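Local coordinates for putative lipoprotein (Campylobacter jejuni subsp. jejuni, PDB 2G5G) that binds heme cofacially in a manner linked to its dimerization and probably serves in bacterial heme uptake and transport, at residues D201-A205 and I228-I234; V167-L171 and V194-Q198; F64-E68 and V129-S135; K57-V61 and D122-F126; D23-Q27 and L255-D259. All coordinates share one frame. Residue numbers count along the deposited sequence, not the author numbering.

Four of the five contacts form two touching pairs. Interactions 1 and 2 both use helix 187-210, whose one side takes helix 230-236 and helix 165-179; interactions 3 and 4 run along the same two helices, 54-73 and 124-131, on the opposite side of the chain's centre. Interaction 1 is the most buried and joins apolar packing to an Arg-His hydrogen bond and a shared water. Interaction 2, farther out and close to the heme, has no direct hydrogen bond. Interaction 4 buries a lysine against an aromatic ring, while interaction 3 combines a CH-pi contact with a backbone-to-carboxylate hydrogen bond. Interaction 5 is a polar loop-loop contact; the 227 residues between its segments hold all the others.

Interaction 1: residues D201-A205 and I228-I234; sequences DRRMA and IGIPLHI
Two helical pieces meet here at an inclined crossing: the axes of 201-205 and 230-234 approach to 8.2 Å at a signed angle of -60°. Ile228 (phi/psi -134/-8) and Gly229 (-111/-155) form the non-helical lead-in. CA atoms pair Asp201 with Ile230 at 4.9 Å, Arg202 with His233 at 5.7 Å and Ala205 with Ile234 at 5.4 Å. The small Ala205 allows this closeness: its CB sits 3.5 Å from His233 CB and 3.9 Å from Ile234 CG1. Ile230 (m, t) brings its CD1 to 3.8 Å from CB of Met204, a selenomethionine. His233 takes chi1 m with chi2 near -100°, laying one ring face over the Asp201-Arg202 backbone. Arg202 curls back (t, p, p), so that its NE donates to His233 ND1 at 2.9 Å, with ND1 close to the guanidinium plane; its NH2 goes on to Lys158 O and Ser162. A water lies 2.6 Å from both Asp201 OD2 and Ile228 O and 2.9 Å from His233 NE2, while Asp201 OD1 is hydrogen-bonded to His223 ND1. This buried packing fixes helix 230-236 of the ChaN-family fold against helix 187-210, with helix 221-224 beside Met204 and Ile230 and helix 165-179 covering Ile228 and Leu232.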
# COMPACT_ATOMS: atom_id res chain seq x y z
N ASP A 201 9.81 12.08 8.30
CA ASP A 201 10.24 13.41 8.76
C ASP A 201 11.28 13.34 9.88
O ASP A 201 12.27 14.08 9.87
CB ASP A 201 9.00 14.20 9.17
CG ASP A 201 8.22 14.69 7.96
OD1 ASP A 201 8.81 14.74 6.85
OD2 ASP A 201 7.01 15.01 8.10
N ARG A 202 11.09 12.39 10.79
CA ARG A 202 11.98 12.16 11.90
C ARG A 202 13.36 11.70 11.42
O ARG A 202 14.38 12.21 11.88
CB ARG A 202 11.38 11.12 12.86
CG ARG A 202 12.20 10.86 14.12
CD ARG A 202 12.42 12.13 14.93
NE ARG A 202 11.18 12.78 15.40
CZ ARG A 202 10.56 12.47 16.55
NH1 ARG A 202 11.04 11.51 17.35
NH2 ARG A 202 9.46 13.12 16.90
N ARG A 203 13.36 10.75 10.49
CA ARG A 203 14.61 10.20 9.92
C ARG A 203 15.38 11.25 9.13
O ARG A 203 16.56 11.44 9.40
CB ARG A 203 14.32 9.00 9.01
CG ARG A 203 15.54 8.54 8.16
CD ARG A 203 16.68 8.02 9.01
NE ARG A 203 16.23 6.93 9.89
CZ ARG A 203 16.06 5.65 9.51
NH1 ARG A 203 16.29 5.25 8.27
NH2 ARG A 203 15.64 4.77 10.41
N MSE A 204 14.72 11.92 8.18
CA MSE A 204 15.34 13.02 7.45
C MSE A 204 15.92 14.07 8.41
O MSE A 204 17.06 14.51 8.20
CB MSE A 204 14.41 13.64 6.41
CG MSE A 204 13.95 12.61 5.33
SE MSE A 204 13.23 13.44 3.82
CE MSE A 204 11.36 12.98 4.24
N ALA A 205 15.16 14.46 9.45
CA ALA A 205 15.69 15.33 10.53
C ALA A 205 16.92 14.75 11.23
O ALA A 205 17.89 15.48 11.50
CB ALA A 205 14.64 15.67 11.57
N ILE A 228 4.35 21.47 9.59
CA ILE A 228 4.00 20.05 9.79
C ILE A 228 5.18 19.08 9.59
O ILE A 228 5.03 17.88 9.81
CB ILE A 228 2.90 19.61 8.81
CG1 ILE A 228 3.36 19.84 7.36
CG2 ILE A 228 1.55 20.33 9.14
CD1 ILE A 228 2.41 19.39 6.29
N GLY A 229 6.31 19.60 9.10
CA GLY A 229 7.38 18.73 8.60
C GLY A 229 8.68 18.65 9.38
O GLY A 229 8.75 18.89 10.59
N ILE A 230 9.73 18.30 8.64
CA ILE A 230 11.08 18.18 9.18
C ILE A 230 11.55 19.27 10.19
O ILE A 230 12.15 18.92 11.20
CB ILE A 230 12.11 18.05 8.04
CG1 ILE A 230 11.80 16.76 7.24
CG2 ILE A 230 13.59 18.10 8.59
CD1 ILE A 230 12.31 16.77 5.80
N PRO A 231 11.28 20.56 9.92
CA PRO A 231 11.69 21.60 10.92
C PRO A 231 11.22 21.36 12.37
O PRO A 231 11.97 21.65 13.31
CB PRO A 231 11.12 22.89 10.33
CG PRO A 231 11.17 22.67 8.84
CD PRO A 231 10.73 21.20 8.71
N LEU A 232 10.01 20.80 12.55
CA LEU A 232 9.52 20.47 13.88
C LEU A 232 10.36 19.38 14.54
O LEU A 232 10.61 19.43 15.75
CB LEU A 232 8.06 19.99 13.81
CG LEU A 232 7.04 20.92 13.16
CD1 LEU A 232 5.68 20.21 13.06
CD2 LEU A 232 6.95 22.22 13.98
N HIS A 233 10.81 18.42 13.74
CA HIS A 233 11.57 17.28 14.26
C HIS A 233 12.97 17.72 14.60
O HIS A 233 13.52 17.31 15.63
CB HIS A 233 11.57 16.11 13.26
CG HIS A 233 10.20 15.57 12.98
ND1 HIS A 233 9.71 14.43 13.58
CD2 HIS A 233 9.21 16.02 12.18
CE1 HIS A 233 8.48 14.20 13.16
NE2 HIS A 233 8.15 15.16 12.31
N ILE A 234 13.54 18.61 13.77
CA ILE A 234 14.84 19.25 14.10
C ILE A 234 14.80 19.94 15.47
O ILE A 234 15.71 19.79 16.29
CB ILE A 234 15.31 20.22 12.98
CG1 ILE A 234 15.63 19.44 11.70
CG2 ILE A 234 16.54 21.10 13.44
CD1 ILE A 234 15.92 20.34 10.46
O HOH W 1 5.97 15.48 10.42

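Interaction 2: residues V167-L171 and V194-Q198; sequences VKKQL and VEIQQ
Leu171 lies over Val194 and the start of the Gln197 side chain, filling the gap where two helices of the ChaN heme-binding fold cross. Its CB comes 4.0 Å from Val194 CG1, and its CD2 rests 3.8 Å from Gln197 CG. Both segments are helical. Their axes pass 9.9 Å apart with 115° between the N-to-C directions (signed angle 115°), a steep crossing that leaves Leu171 and Val194 as the place of closest backbone approach, 6.0 Å between CA atoms. Leu171 is m, t and Val194 is t; both CA-to-CB bonds aim at the opposite helix. Val194 CG1 also meets the backbone of the first helix, 3.7 Å from Lys168 O. Gln198 (chi1 m) reaches into the same gap, between Val167, Lys168 and Leu171, and touches His233. Gln197 (t, p) also touches Tyr222 and His223 of helix 221-224. No hydrogen bond joins the two segments, which meet by van der Waals packing. On this same turn of helix 187-210, Ile196 points out of reach of helix 165-179 and touches the bound heme, so this crossing lies directly behind a residue of the heme pocket. Lys168 stretches out, chi1 m and the rest t, across Glu195 (m, m); NZ has a weak hydrogen bond to Thr163 O, stays 4.1 Å from Glu195 OE1, beyond a salt bridge, and leaves Lys168 CE nearer that oxygen, at 3.2 Å.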
# COMPACT_ATOMS: atom_id res chain seq x y z
N VAL A 167 -0.51 18.78 14.52
CA VAL A 167 0.33 18.37 13.37
C VAL A 167 -0.22 17.11 12.67
O VAL A 167 -0.38 17.10 11.43
CB VAL A 167 1.80 18.16 13.83
CG1 VAL A 167 2.62 17.47 12.71
CG2 VAL A 167 2.41 19.55 14.24
N LYS A 168 -0.50 16.08 13.46
CA LYS A 168 -1.05 14.81 12.95
C LYS A 168 -2.35 14.99 12.20
O LYS A 168 -2.55 14.35 11.17
CB LYS A 168 -1.22 13.78 14.06
CG LYS A 168 0.07 13.17 14.51
CD LYS A 168 -0.15 12.27 15.70
CE LYS A 168 1.13 11.53 16.04
NZ LYS A 168 1.19 11.24 17.50
N LYS A 169 -3.24 15.85 12.71
CA LYS A 169 -4.52 16.12 12.02
C LYS A 169 -4.30 16.88 10.71
O LYS A 169 -4.96 16.60 9.71
CB LYS A 169 -5.47 16.92 12.91
CG LYS A 169 -6.93 16.85 12.45
CD LYS A 169 -7.30 18.03 11.59
CE LYS A 169 -8.84 18.25 11.55
NZ LYS A 169 -9.60 16.96 11.60
N GLN A 170 -3.37 17.83 10.70
CA GLN A 170 -3.06 18.53 9.46
C GLN A 170 -2.54 17.53 8.43
O GLN A 170 -2.88 17.63 7.27
CB GLN A 170 -2.05 19.66 9.64
CG GLN A 170 -2.59 20.88 10.40
CD GLN A 170 -1.48 21.88 10.74
OE1 GLN A 170 -0.94 21.86 11.85
NE2 GLN A 170 -1.14 22.73 9.79
N LEU A 171 -1.68 16.61 8.88
CA LEU A 171 -1.15 15.58 8.00
C LEU A 171 -2.26 14.63 7.53
O LEU A 171 -2.29 14.22 6.38
CB LEU A 171 -0.03 14.80 8.72
CG LEU A 171 1.38 15.46 8.70
CD1 LEU A 171 2.36 14.62 9.50
CD2 LEU A 171 1.91 15.69 7.29
N VAL A 194 -0.23 8.73 8.00
CA VAL A 194 0.22 9.84 8.85
C VAL A 194 1.46 9.44 9.65
O VAL A 194 2.45 10.17 9.65
CB VAL A 194 -0.88 10.37 9.80
CG1 VAL A 194 -0.30 11.38 10.79
CG2 VAL A 194 -2.01 11.00 9.01
N GLU A 195 1.41 8.27 10.29
CA GLU A 195 2.55 7.77 11.07
C GLU A 195 3.79 7.56 10.22
O GLU A 195 4.91 7.85 10.69
CB GLU A 195 2.21 6.52 11.88
CG GLU A 195 1.32 6.84 13.11
CD GLU A 195 1.84 8.04 13.93
OE1 GLU A 195 1.13 9.07 14.06
OE2 GLU A 195 2.98 7.94 14.45
N ILE A 196 3.60 7.09 8.99
CA ILE A 196 4.70 6.92 8.03
C ILE A 196 5.34 8.25 7.63
O ILE A 196 6.58 8.33 7.53
CB ILE A 196 4.27 6.14 6.76
CG1 ILE A 196 4.09 4.65 7.09
CG2 ILE A 196 5.31 6.26 5.63
CD1 ILE A 196 3.18 3.96 6.10
N GLN A 197 4.51 9.27 7.38
CA GLN A 197 5.03 10.64 7.11
C GLN A 197 5.84 11.15 8.29
O GLN A 197 6.95 11.69 8.12
CB GLN A 197 3.89 11.61 6.79
CG GLN A 197 4.34 12.95 6.27
CD GLN A 197 4.48 13.04 4.77
OE1 GLN A 197 4.64 14.13 4.20
NE2 GLN A 197 4.45 11.90 4.11
N GLN A 198 5.30 10.98 9.48
CA GLN A 198 5.93 11.42 10.73
C GLN A 198 7.30 10.76 10.92
O GLN A 198 8.29 11.43 11.28
CB GLN A 198 5.02 11.10 11.92
CG GLN A 198 3.78 12.02 12.05
CD GLN A 198 3.97 13.10 13.09
OE1 GLN A 198 4.39 14.23 12.78
NE2 GLN A 198 3.69 12.75 14.33

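Interaction 3: residues F64-E68 and V129-S135; sequences FNALE and VVFYSKS
A valine methyl sits almost exactly on the axis of a phenylalanine ring: Val130 CG2 lies 3.7 Å from the Phe64 ring centroid and only 4° off the normal, a CH-pi contact, while two serine hydroxyls line the edge of the same ring. Phe64 has chi1 t and chi2 near -103°, aiming from helix 54-73 at helix 124-131, two helices packed on the mixed sheet of the ChaN-family fold. Its CZ is 3.2 Å from Ser133 OG and its CE2 3.3 Å from Ser135 OG; CD1 packs 3.9 Å from Val129 CG1. Residues 64-68 are helical; residues 129-131 are helical and 133-135 form a turn. CA pairs are wide, 7.7 Å for Phe64-Val130, 8.0 Å for Asn65-Val129 and 7.8 Å for Glu68-Ser133, so side chains fill the space. Ser133 (p) ties this turn together: its OG donates to Val130 O at 2.6 Å and accepts from Ser135 N at 3.2 Å, an ST turn. Ser135 OG bonds Phe78 O of strand 78-82, whose Val80 touches both Phe64 and Val130. Glu68 (t, p) reaches this turn, its OE2 accepting from Lys134 N at 3.2 Å. The Lys134 side chain runs off the other way, so the carboxylate holds the main chain of the turn and not the lysine's ammonium group, just where apolar packing gives way to polar surface.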
# COMPACT_ATOMS: atom_id res chain seq x y z
N PHE A 64 21.46 25.37 -6.12
CA PHE A 64 22.64 24.54 -5.81
C PHE A 64 23.92 25.17 -6.39
O PHE A 64 24.90 25.36 -5.66
CB PHE A 64 22.48 23.08 -6.24
CG PHE A 64 23.72 22.23 -6.01
CD1 PHE A 64 24.53 21.89 -7.09
CD2 PHE A 64 24.10 21.81 -4.73
CE1 PHE A 64 25.69 21.13 -6.91
CE2 PHE A 64 25.27 21.06 -4.54
CZ PHE A 64 26.06 20.70 -5.63
N ASN A 65 23.91 25.49 -7.67
CA ASN A 65 25.10 26.05 -8.32
C ASN A 65 25.62 27.27 -7.60
O ASN A 65 26.83 27.43 -7.47
CB ASN A 65 24.82 26.43 -9.79
CG ASN A 65 24.89 25.24 -10.76
OD1 ASN A 65 25.20 24.10 -10.41
ND2 ASN A 65 24.58 25.53 -12.00
N ALA A 66 24.73 28.18 -7.17
CA ALA A 66 25.24 29.42 -6.56
C ALA A 66 25.86 29.13 -5.18
O ALA A 66 26.86 29.75 -4.77
CB ALA A 66 24.14 30.49 -6.45
N LEU A 67 25.25 28.20 -4.46
CA LEU A 67 25.73 27.91 -3.11
C LEU A 67 27.06 27.14 -3.20
O LEU A 67 27.97 27.43 -2.45
CB LEU A 67 24.71 27.07 -2.35
CG LEU A 67 23.33 27.66 -2.01
CD1 LEU A 67 22.43 26.51 -1.57
CD2 LEU A 67 23.44 28.64 -0.90
N GLU A 68 27.11 26.16 -4.10
CA GLU A 68 28.28 25.28 -4.33
C GLU A 68 29.50 26.09 -4.73
O GLU A 68 30.60 25.87 -4.19
CB GLU A 68 27.97 24.20 -5.40
CG GLU A 68 29.17 23.36 -5.96
CD GLU A 68 29.89 22.58 -4.88
OE1 GLU A 68 29.36 22.54 -3.73
OE2 GLU A 68 30.99 22.03 -5.17
N VAL A 129 24.43 17.36 -11.60
CA VAL A 129 25.17 18.54 -11.17
C VAL A 129 25.68 18.36 -9.74
O VAL A 129 26.82 18.75 -9.43
CB VAL A 129 24.33 19.84 -11.29
CG1 VAL A 129 25.13 21.02 -10.81
CG2 VAL A 129 23.92 20.08 -12.73
N VAL A 130 24.85 17.77 -8.89
CA VAL A 130 25.24 17.53 -7.49
C VAL A 130 26.38 16.51 -7.41
O VAL A 130 27.46 16.80 -6.85
CB VAL A 130 24.05 17.10 -6.61
CG1 VAL A 130 24.53 16.64 -5.23
CG2 VAL A 130 23.08 18.28 -6.45
N PHE A 131 26.12 15.35 -8.00
CA PHE A 131 27.03 14.22 -7.94
C PHE A 131 28.46 14.56 -8.35
O PHE A 131 29.38 14.13 -7.66
CB PHE A 131 26.51 13.01 -8.69
CG PHE A 131 27.35 11.79 -8.49
CD1 PHE A 131 27.23 11.03 -7.31
CD2 PHE A 131 28.32 11.42 -9.43
CE1 PHE A 131 28.02 9.91 -7.10
CE2 PHE A 131 29.12 10.31 -9.22
CZ PHE A 131 28.96 9.54 -8.06
N TYR A 132 28.63 15.36 -9.42
CA TYR A 132 29.96 15.69 -9.98
C TYR A 132 30.64 16.93 -9.42
O TYR A 132 31.76 17.27 -9.85
CB TYR A 132 29.91 15.75 -11.52
CG TYR A 132 29.57 14.39 -12.09
CD1 TYR A 132 28.30 14.15 -12.63
CD2 TYR A 132 30.47 13.33 -12.01
CE1 TYR A 132 27.96 12.89 -13.13
CE2 TYR A 132 30.14 12.05 -12.51
CZ TYR A 132 28.89 11.85 -13.08
OH TYR A 132 28.54 10.61 -13.57
N SER A 133 29.99 17.61 -8.48
CA SER A 133 30.62 18.73 -7.81
C SER A 133 31.42 18.14 -6.65
O SER A 133 31.63 16.95 -6.59
CB SER A 133 29.55 19.71 -7.26
OG SER A 133 28.68 19.02 -6.35
N LYS A 134 31.81 18.99 -5.71
CA LYS A 134 32.49 18.54 -4.51
C LYS A 134 31.54 18.02 -3.41
O LYS A 134 31.99 17.60 -2.34
CB LYS A 134 33.34 19.68 -3.99
CG LYS A 134 34.54 19.96 -4.91
CD LYS A 134 35.29 21.16 -4.43
CE LYS A 134 36.69 21.11 -5.01
NZ LYS A 134 37.66 21.89 -4.20
N SER A 135 30.23 18.06 -3.67
CA SER A 135 29.25 17.60 -2.70
C SER A 135 29.19 16.10 -2.58
O SER A 135 29.36 15.39 -3.56
CB SER A 135 27.84 18.08 -3.07
OG SER A 135 27.77 19.48 -2.97

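Interaction 4: residues K57-V61 and D122-F126; sequences KISQV and DYEQF
Lys57, Phe126 and Gln125 carry most of this contact between helix 54-73 and the start of helix 124-131, where Tyr123 occupies the N-cap position. The Lys57 side chain leaves sideways (chi1 m, chi2 and chi3 between wells, chi4 m) and bends so that NZ donates to Asp122 O at 2.8 Å. NZ also lies over the Tyr123 ring, 3.7 Å from its centroid and 28° off the normal, a cation-pi contact; a salt bridge to Glu49, which also binds Tyr123 OH and Gln60 NE2, and a hydrogen bond to His51 O extend this polar network. A water bridges Gln60 OE1 (2.7 Å) and Asp122 O (3.2 Å). Phe126 (chi1 t) packs CD1 3.7 Å from Gln60 CB, and its CA lies 5.5 Å from that of Val61, the closest backbone pair. Gln125 (t, t), exposed to solvent, lays its CG 3.9 Å from Val61 CG2. Both helices lie against the central sheet of the ChaN-family fold: Phe126 and Gln60 share Leu218 of strand 214-220, and Phe126 continues onto strand 78-82.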
# COMPACT_ATOMS: atom_id res chain seq x y z
N LYS A 57 12.61 21.90 -10.86
CA LYS A 57 13.86 21.24 -11.20
C LYS A 57 14.92 22.22 -11.72
O LYS A 57 16.07 22.18 -11.29
CB LYS A 57 13.58 20.00 -12.05
CG LYS A 57 13.17 18.91 -11.08
CD LYS A 57 11.96 18.17 -11.45
CE LYS A 57 11.24 17.78 -10.23
NZ LYS A 57 11.77 16.72 -9.32
N ILE A 58 14.53 23.15 -12.58
CA ILE A 58 15.46 24.20 -12.99
C ILE A 58 15.96 25.06 -11.81
O ILE A 58 17.16 25.36 -11.70
CB ILE A 58 14.86 25.10 -14.12
CG1 ILE A 58 14.51 24.24 -15.35
CG2 ILE A 58 15.86 26.17 -14.50
CD1 ILE A 58 13.48 24.88 -16.31
N SER A 59 15.02 25.49 -10.97
CA SER A 59 15.31 26.28 -9.77
C SER A 59 16.32 25.63 -8.79
O SER A 59 17.18 26.29 -8.22
CB SER A 59 13.97 26.56 -9.06
OG SER A 59 13.20 27.48 -9.85
N GLN A 60 16.19 24.32 -8.63
CA GLN A 60 17.10 23.56 -7.76
C GLN A 60 18.54 23.65 -8.26
O GLN A 60 19.45 23.87 -7.47
CB GLN A 60 16.63 22.12 -7.66
CG GLN A 60 15.27 21.98 -7.06
CD GLN A 60 14.54 20.71 -7.46
OE1 GLN A 60 15.13 19.75 -7.95
NE2 GLN A 60 13.22 20.70 -7.23
N VAL A 61 18.74 23.52 -9.56
CA VAL A 61 20.07 23.64 -10.17
C VAL A 61 20.66 25.02 -9.97
O VAL A 61 21.83 25.15 -9.61
CB VAL A 61 20.05 23.19 -11.69
CG1 VAL A 61 21.36 23.55 -12.41
CG2 VAL A 61 19.73 21.73 -11.81
N ASP A 122 12.89 13.22 -13.77
CA ASP A 122 12.56 14.34 -12.89
C ASP A 122 13.70 14.70 -11.92
O ASP A 122 13.57 15.65 -11.13
CB ASP A 122 11.30 14.00 -12.09
CG ASP A 122 10.05 13.99 -12.95
OD1 ASP A 122 10.07 14.64 -14.01
OD2 ASP A 122 9.06 13.33 -12.56
N TYR A 123 14.79 13.93 -11.98
CA TYR A 123 15.90 14.07 -11.03
C TYR A 123 17.28 14.15 -11.68
O TYR A 123 18.22 14.63 -11.07
CB TYR A 123 15.81 12.99 -9.94
CG TYR A 123 14.59 13.24 -9.11
CD1 TYR A 123 13.38 12.59 -9.38
CD2 TYR A 123 14.60 14.23 -8.12
CE1 TYR A 123 12.22 12.88 -8.65
CE2 TYR A 123 13.44 14.53 -7.38
CZ TYR A 123 12.26 13.84 -7.65
OH TYR A 123 11.13 14.12 -6.94
N GLU A 124 17.39 13.75 -12.95
CA GLU A 124 18.70 13.63 -13.59
C GLU A 124 19.51 14.90 -13.63
O GLU A 124 20.71 14.87 -13.40
CB GLU A 124 18.59 13.04 -15.01
CG GLU A 124 17.98 13.96 -16.05
CD GLU A 124 18.31 13.51 -17.47
OE1 GLU A 124 18.44 12.27 -17.70
OE2 GLU A 124 18.44 14.40 -18.33
N GLN A 125 18.86 16.02 -13.96
CA GLN A 125 19.57 17.28 -14.13
C GLN A 125 20.19 17.69 -12.80
O GLN A 125 21.38 18.01 -12.74
CB GLN A 125 18.64 18.38 -14.66
CG GLN A 125 19.33 19.69 -15.08
CD GLN A 125 18.35 20.82 -15.39
OE1 GLN A 125 17.12 20.64 -15.30
NE2 GLN A 125 18.88 21.99 -15.76
N PHE A 126 19.38 17.68 -11.74
CA PHE A 126 19.85 18.13 -10.43
C PHE A 126 20.90 17.17 -9.85
O PHE A 126 21.98 17.61 -9.40
CB PHE A 126 18.68 18.26 -9.45
CG PHE A 126 19.09 18.68 -8.05
CD1 PHE A 126 19.60 19.95 -7.83
CD2 PHE A 126 18.94 17.81 -6.97
CE1 PHE A 126 19.97 20.35 -6.54
CE2 PHE A 126 19.29 18.22 -5.67
CZ PHE A 126 19.81 19.48 -5.47
O HOH W 2 15.45 17.26 -9.03

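Interaction 5: residues D23-Q27 and L255-D259; sequences DTHTQ and LKDSD
This is a polar contact between two loops near the 28-29 side of the sheet, where strand 19-23 ends and strand 260-264, its antiparallel neighbour, is about to begin. Thr24 and Asp259 come closest, 5.2 Å between CA atoms, and Thr24 N donates to Asp259 O at 2.9 Å with an angle of 168°. With chi1 p, Thr24 also turns its hydroxyl inward: OG1 donates to Ser258 O at 2.6 Å. His25 (chi1 m, chi2 -136°) starts away from the other loop but swings its ring back, and NE2 donates to Asp259 OD1 at 2.6 Å, a His-carboxylate hydrogen bond made at the ring edge. Asp259 (m) also has a salt bridge from OD1 to Lys226 and accepts from Val245 N through OD2. Leu255 (m, t), in a 3-10 turn at 255-257, adds van der Waals packing, CD2 3.9 Å from Thr24 CB and CD1 3.5 Å from Gln27 CD. A water donates to Asp259 O at 2.9 Å and weakly to Asp23 OD1 at 3.0 Å. Asp23 OD1 (chi1 t) accepts from His25 N at 2.9 Å, an Asx turn in the hairpin connection from strand 19-23 to strand 28-29.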
# COMPACT_ATOMS: atom_id res chain seq x y z
N ASP A 23 11.00 36.90 0.81
CA ASP A 23 11.25 36.62 2.22
C ASP A 23 9.85 36.47 2.85
O ASP A 23 9.04 37.41 2.80
CB ASP A 23 11.97 37.84 2.79
CG ASP A 23 12.34 37.68 4.26
OD1 ASP A 23 11.58 37.06 5.02
OD2 ASP A 23 13.38 38.22 4.66
N THR A 24 9.53 35.31 3.41
CA THR A 24 8.16 35.12 3.94
C THR A 24 7.91 35.84 5.29
O THR A 24 6.76 35.99 5.71
CB THR A 24 7.81 33.62 4.15
OG1 THR A 24 8.68 33.09 5.15
CG2 THR A 24 7.85 32.82 2.84
N HIS A 25 8.97 36.26 5.96
CA HIS A 25 8.82 36.89 7.27
C HIS A 25 8.30 38.33 7.09
O HIS A 25 7.45 38.81 7.87
CB HIS A 25 10.16 36.89 8.02
CG HIS A 25 10.70 35.51 8.29
ND1 HIS A 25 11.24 35.15 9.51
CD2 HIS A 25 10.73 34.39 7.53
CE1 HIS A 25 11.61 33.88 9.48
NE2 HIS A 25 11.32 33.40 8.29
N THR A 26 8.76 38.98 6.03
CA THR A 26 8.46 40.39 5.80
C THR A 26 7.58 40.54 4.57
O THR A 26 7.06 41.62 4.35
CB THR A 26 9.74 41.20 5.52
OG1 THR A 26 10.46 40.59 4.43
CG2 THR A 26 10.64 41.31 6.75
N GLN A 27 7.44 39.48 3.79
CA GLN A 27 6.81 39.53 2.46
C GLN A 27 7.47 40.58 1.55
O GLN A 27 6.82 41.21 0.70
CB GLN A 27 5.30 39.78 2.56
CG GLN A 27 4.55 38.70 3.27
CD GLN A 27 3.10 39.08 3.47
OE1 GLN A 27 2.27 38.84 2.61
NE2 GLN A 27 2.81 39.67 4.62
N LEU A 255 2.72 31.35 3.90
CA LEU A 255 3.96 31.97 4.33
C LEU A 255 4.63 31.24 5.50
O LEU A 255 5.84 31.23 5.62
CB LEU A 255 3.71 33.44 4.69
CG LEU A 255 3.25 34.38 3.57
CD1 LEU A 255 2.74 35.69 4.21
CD2 LEU A 255 4.37 34.60 2.54
N LYS A 256 3.82 30.63 6.35
CA LYS A 256 4.32 29.91 7.50
C LYS A 256 5.08 28.63 7.16
O LYS A 256 5.71 28.04 8.05
CB LYS A 256 3.15 29.55 8.44
CG LYS A 256 2.36 30.76 8.96
CD LYS A 256 1.20 30.35 9.92
CE LYS A 256 -0.00 29.64 9.20
NZ LYS A 256 -0.55 30.37 7.97
N ASP A 257 4.96 28.16 5.92
CA ASP A 257 5.59 26.91 5.49
C ASP A 257 7.11 27.04 5.32
O ASP A 257 7.81 26.04 5.32
CB ASP A 257 4.99 26.44 4.16
CG ASP A 257 3.75 25.60 4.35
OD1 ASP A 257 3.55 25.04 5.43
OD2 ASP A 257 2.96 25.51 3.39
N SER A 258 7.61 28.25 5.13
CA SER A 258 9.01 28.36 4.71
C SER A 258 9.55 29.75 5.11
O SER A 258 8.81 30.56 5.64
CB SER A 258 9.08 28.11 3.19
OG SER A 258 8.54 29.20 2.46
N ASP A 259 10.84 30.00 4.89
CA ASP A 259 11.47 31.31 5.13
C ASP A 259 11.61 32.13 3.86
O ASP A 259 11.67 33.38 3.89
CB ASP A 259 12.84 31.10 5.79
CG ASP A 259 12.73 30.34 7.10
OD1 ASP A 259 12.03 30.87 8.02
OD2 ASP A 259 13.26 29.20 7.20
O HOH W 3 13.39 34.73 5.79